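Local coordinates for hypothetical protein VC0802 (Vibrio cholerae, PDB 1ZVP) that is of unknown function but may act in transport and, with its pair of ACT domains, may sense a small ligand, at the interface of chains A and B. Residues are numbered along the deposited sequence; one frame, centred on the assembly and turned at random. Chains: chain A/B, hypothetical protein VC0802.

The interface of chains A and B. Residues chain A 27-28, 47, 49, 52; chain B 107-110, 112.
The methyl CG2 of A:Thr28 sits over one face of the B:Tyr108 ring, 3.8 Å from its centroid and shifted toward the rim, a CH-pi contact. CD1 of B:Tyr109 lies at that ring's edge, while CD2 of B:Tyr108 stands above the centre of the B:Tyr109 ring. CB of A:Glu49 meets the CD2–CE2 side of B:Tyr109, 3.5 Å from CD2. B:Tyr108 gets to A:Thr28 with CG anti to its backbone N (chi1 -174°), and CD1 of the same ring packs against the backbone of A:Cys27.

The A:Glu47 carboxylate, with CD anti to CA (chi2 -168°), which carries it out to the B loop, faces the backbone there. OE1 takes the amide N of B:Tyr109 at 3.0 Å and OE2 the amide N of B:His110, both through syn lone pairs, a two-pronged grip that fixes the carboxylate's rotation. The anti lone pair of OE2 receives NE2 of B:His112 at 2.7 Å, the ring turned nearly perpendicular to the carboxylate. These chain B donors hold both oxygens and probably favour the charged form. Alongside, the hydroxyl OG1 of A:Thr52 accepts from B:Tyr108 N at 2.9 Å. A water links ND1 of B:His110 to OE1 of A:Glu49.

Strands 24-29, 43-47 and 50-56 of chain A, with A:Glu49 in the turn between the last two, face the loop between B strands 103-106 and 111-116; B:His112 comes from the second of these. The two-fold repeats the contact with chains exchanged, suggesting an ACT-domain dimer.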
ATOM      1  N   CYS A  27       8.355  -5.987  -9.830  1.00 39.93           N
ATOM      2  CA  CYS A  27       8.893  -5.734 -11.168  1.00 40.37           C
ATOM      3  C   CYS A  27       8.201  -4.535 -11.743  1.00 40.10           C
ATOM      4  O   CYS A  27       7.094  -4.200 -11.335  1.00 40.11           O
ATOM      5  CB  CYS A  27       8.652  -6.910 -12.112  1.00 40.31           C
ATOM      6  SG  CYS A  27       9.266  -8.463 -11.502  1.00 42.95           S
ATOM      7  N   THR A  28       8.866  -3.892 -12.689  1.00 40.33           N
ATOM      8  CA  THR A  28       8.242  -2.862 -13.502  1.00 40.72           C
ATOM      9  C   THR A  28       8.383  -3.266 -14.963  1.00 41.32           C
ATOM     10  O   THR A  28       9.475  -3.592 -15.420  1.00 41.36           O
ATOM     11  CB  THR A  28       8.812  -1.444 -13.201  1.00 40.69           C
ATOM     12  OG1 THR A  28       8.086  -0.457 -13.942  1.00 40.41           O
ATOM     13  CG2 THR A  28      10.306  -1.348 -13.505  1.00 40.02           C
ATOM     14  N   GLU A  47       1.758   2.741 -12.981  1.00 34.95           N
ATOM     15  CA  GLU A  47       2.488   3.984 -12.732  1.00 34.40           C
ATOM     16  C   GLU A  47       2.719   4.688 -14.081  1.00 34.39           C
ATOM     17  O   GLU A  47       2.731   4.033 -15.119  1.00 34.47           O
ATOM     18  CB  GLU A  47       3.833   3.694 -12.053  1.00 33.99           C
ATOM     19  CG  GLU A  47       3.750   2.996 -10.699  1.00 34.21           C
ATOM     20  CD  GLU A  47       5.092   2.989  -9.939  1.00 34.06           C
ATOM     21  OE1 GLU A  47       6.076   2.416 -10.462  1.00 33.53           O
ATOM     22  OE2 GLU A  47       5.164   3.554  -8.818  1.00 31.80           O
ATOM     23  N   GLU A  49       5.462   5.534 -15.133  1.00 35.80           N
ATOM     24  CA  GLU A  49       6.723   4.946 -15.597  1.00 36.02           C
ATOM     25  C   GLU A  49       6.549   3.539 -16.159  1.00 35.88           C
ATOM     26  O   GLU A  49       7.456   3.026 -16.805  1.00 36.45           O
ATOM     27  CB  GLU A  49       7.755   4.892 -14.468  1.00 36.13           C
ATOM     28  CG  GLU A  49       8.219   6.225 -13.925  1.00 37.52           C
ATOM     29  CD  GLU A  49       7.347   6.756 -12.802  1.00 38.82           C
ATOM     30  OE1 GLU A  49       6.291   6.153 -12.521  1.00 38.81           O
ATOM     31  OE2 GLU A  49       7.719   7.795 -12.205  1.00 40.20           O
ATOM     32  N   THR A  52       3.555  -1.771 -12.617  1.00 35.48           N
ATOM     33  CA  THR A  52       4.117  -2.527 -11.499  1.00 35.65           C
ATOM     34  C   THR A  52       3.439  -3.884 -11.419  1.00 36.11           C
ATOM     35  O   THR A  52       2.207  -3.972 -11.365  1.00 36.25           O
ATOM     36  CB  THR A  52       3.962  -1.806 -10.140  1.00 35.51           C
ATOM     37  OG1 THR A  52       4.778  -0.635 -10.119  1.00 35.04           O
ATOM     38  CG2 THR A  52       4.380  -2.715  -8.986  1.00 34.47           C
TER
ATOM     39  N   GLY B 107       4.121   1.299  -5.306  1.00 34.66           N
ATOM     40  CA  GLY B 107       4.454   0.949  -6.683  1.00 34.38           C
ATOM     41  C   GLY B 107       5.938   0.652  -6.729  1.00 34.65           C
ATOM     42  O   GLY B 107       6.640   0.832  -5.728  1.00 34.69           O
ATOM     43  N   TYR B 108       6.421   0.191  -7.879  1.00 34.64           N
ATOM     44  CA  TYR B 108       7.847  -0.070  -8.046  1.00 35.05           C
ATOM     45  C   TYR B 108       8.697   1.187  -7.816  1.00 35.21           C
ATOM     46  O   TYR B 108       9.721   1.127  -7.116  1.00 35.47           O
ATOM     47  CB  TYR B 108       8.123  -0.635  -9.430  1.00 35.31           C
ATOM     48  CG  TYR B 108       9.549  -1.063  -9.619  1.00 36.03           C
ATOM     49  CD1 TYR B 108       9.922  -2.380  -9.387  1.00 36.95           C
ATOM     50  CD2 TYR B 108      10.528  -0.156 -10.022  1.00 36.08           C
ATOM     51  CE1 TYR B 108      11.232  -2.794  -9.548  1.00 37.34           C
ATOM     52  CE2 TYR B 108      11.852  -0.555 -10.190  1.00 36.94           C
ATOM     53  CZ  TYR B 108      12.192  -1.884  -9.951  1.00 37.48           C
ATOM     54  OH  TYR B 108      13.487  -2.329 -10.110  1.00 37.82           O
ATOM     55  N   TYR B 109       8.260   2.311  -8.401  1.00 35.01           N
ATOM     56  CA  TYR B 109       8.959   3.604  -8.304  1.00 34.39           C
ATOM     57  C   TYR B 109       8.542   4.491  -7.147  1.00 34.58           C
ATOM     58  O   TYR B 109       9.401   5.036  -6.458  1.00 34.69           O
ATOM     59  CB  TYR B 109       8.868   4.382  -9.613  1.00 33.99           C
ATOM     60  CG  TYR B 109       9.654   3.731 -10.707  1.00 33.09           C
ATOM     61  CD1 TYR B 109      11.043   3.729 -10.675  1.00 32.86           C
ATOM     62  CD2 TYR B 109       9.012   3.079 -11.758  1.00 32.10           C
ATOM     63  CE1 TYR B 109      11.779   3.116 -11.669  1.00 32.97           C
ATOM     64  CE2 TYR B 109       9.734   2.462 -12.754  1.00 32.42           C
ATOM     65  CZ  TYR B 109      11.122   2.490 -12.709  1.00 33.13           C
ATOM     66  OH  TYR B 109      11.857   1.879 -13.695  1.00 33.45           O
ATOM     67  N   HIS B 110       7.241   4.650  -6.932  1.00 34.80           N
ATOM     68  CA  HIS B 110       6.779   5.549  -5.882  1.00 35.31           C
ATOM     69  C   HIS B 110       5.644   4.964  -5.071  1.00 35.42           C
ATOM     70  O   HIS B 110       4.961   4.057  -5.517  1.00 35.86           O
ATOM     71  CB  HIS B 110       6.304   6.875  -6.475  1.00 35.42           C
ATOM     72  CG  HIS B 110       7.360   7.636  -7.216  1.00 36.47           C
ATOM     73  ND1 HIS B 110       7.449   7.637  -8.593  1.00 36.15           N
ATOM     74  CD2 HIS B 110       8.367   8.426  -6.772  1.00 36.72           C
ATOM     75  CE1 HIS B 110       8.464   8.394  -8.963  1.00 37.07           C
ATOM     76  NE2 HIS B 110       9.037   8.886  -7.878  1.00 37.29           N
ATOM     77  N   HIS B 112       1.915   5.454  -3.681  1.00 35.24           N
ATOM     78  CA  HIS B 112       0.698   6.114  -4.120  1.00 35.13           C
ATOM     79  C   HIS B 112      -0.321   6.016  -2.998  1.00 35.13           C
ATOM     80  O   HIS B 112      -0.529   4.950  -2.420  1.00 35.55           O
ATOM     81  CB  HIS B 112       0.176   5.458  -5.400  1.00 35.31           C
ATOM     82  CG  HIS B 112       1.230   5.268  -6.448  1.00 34.87           C
ATOM     83  ND1 HIS B 112       1.588   6.262  -7.335  1.00 35.09           N
ATOM     84  CD2 HIS B 112       2.022   4.208  -6.733  1.00 34.07           C
ATOM     85  CE1 HIS B 112       2.547   5.818  -8.128  1.00 34.19           C
ATOM     86  NE2 HIS B 112       2.830   4.576  -7.783  1.00 34.91           N
TER
HETATM   87  O   HOH W   1       5.007   6.715 -10.104  1.00 48.44           O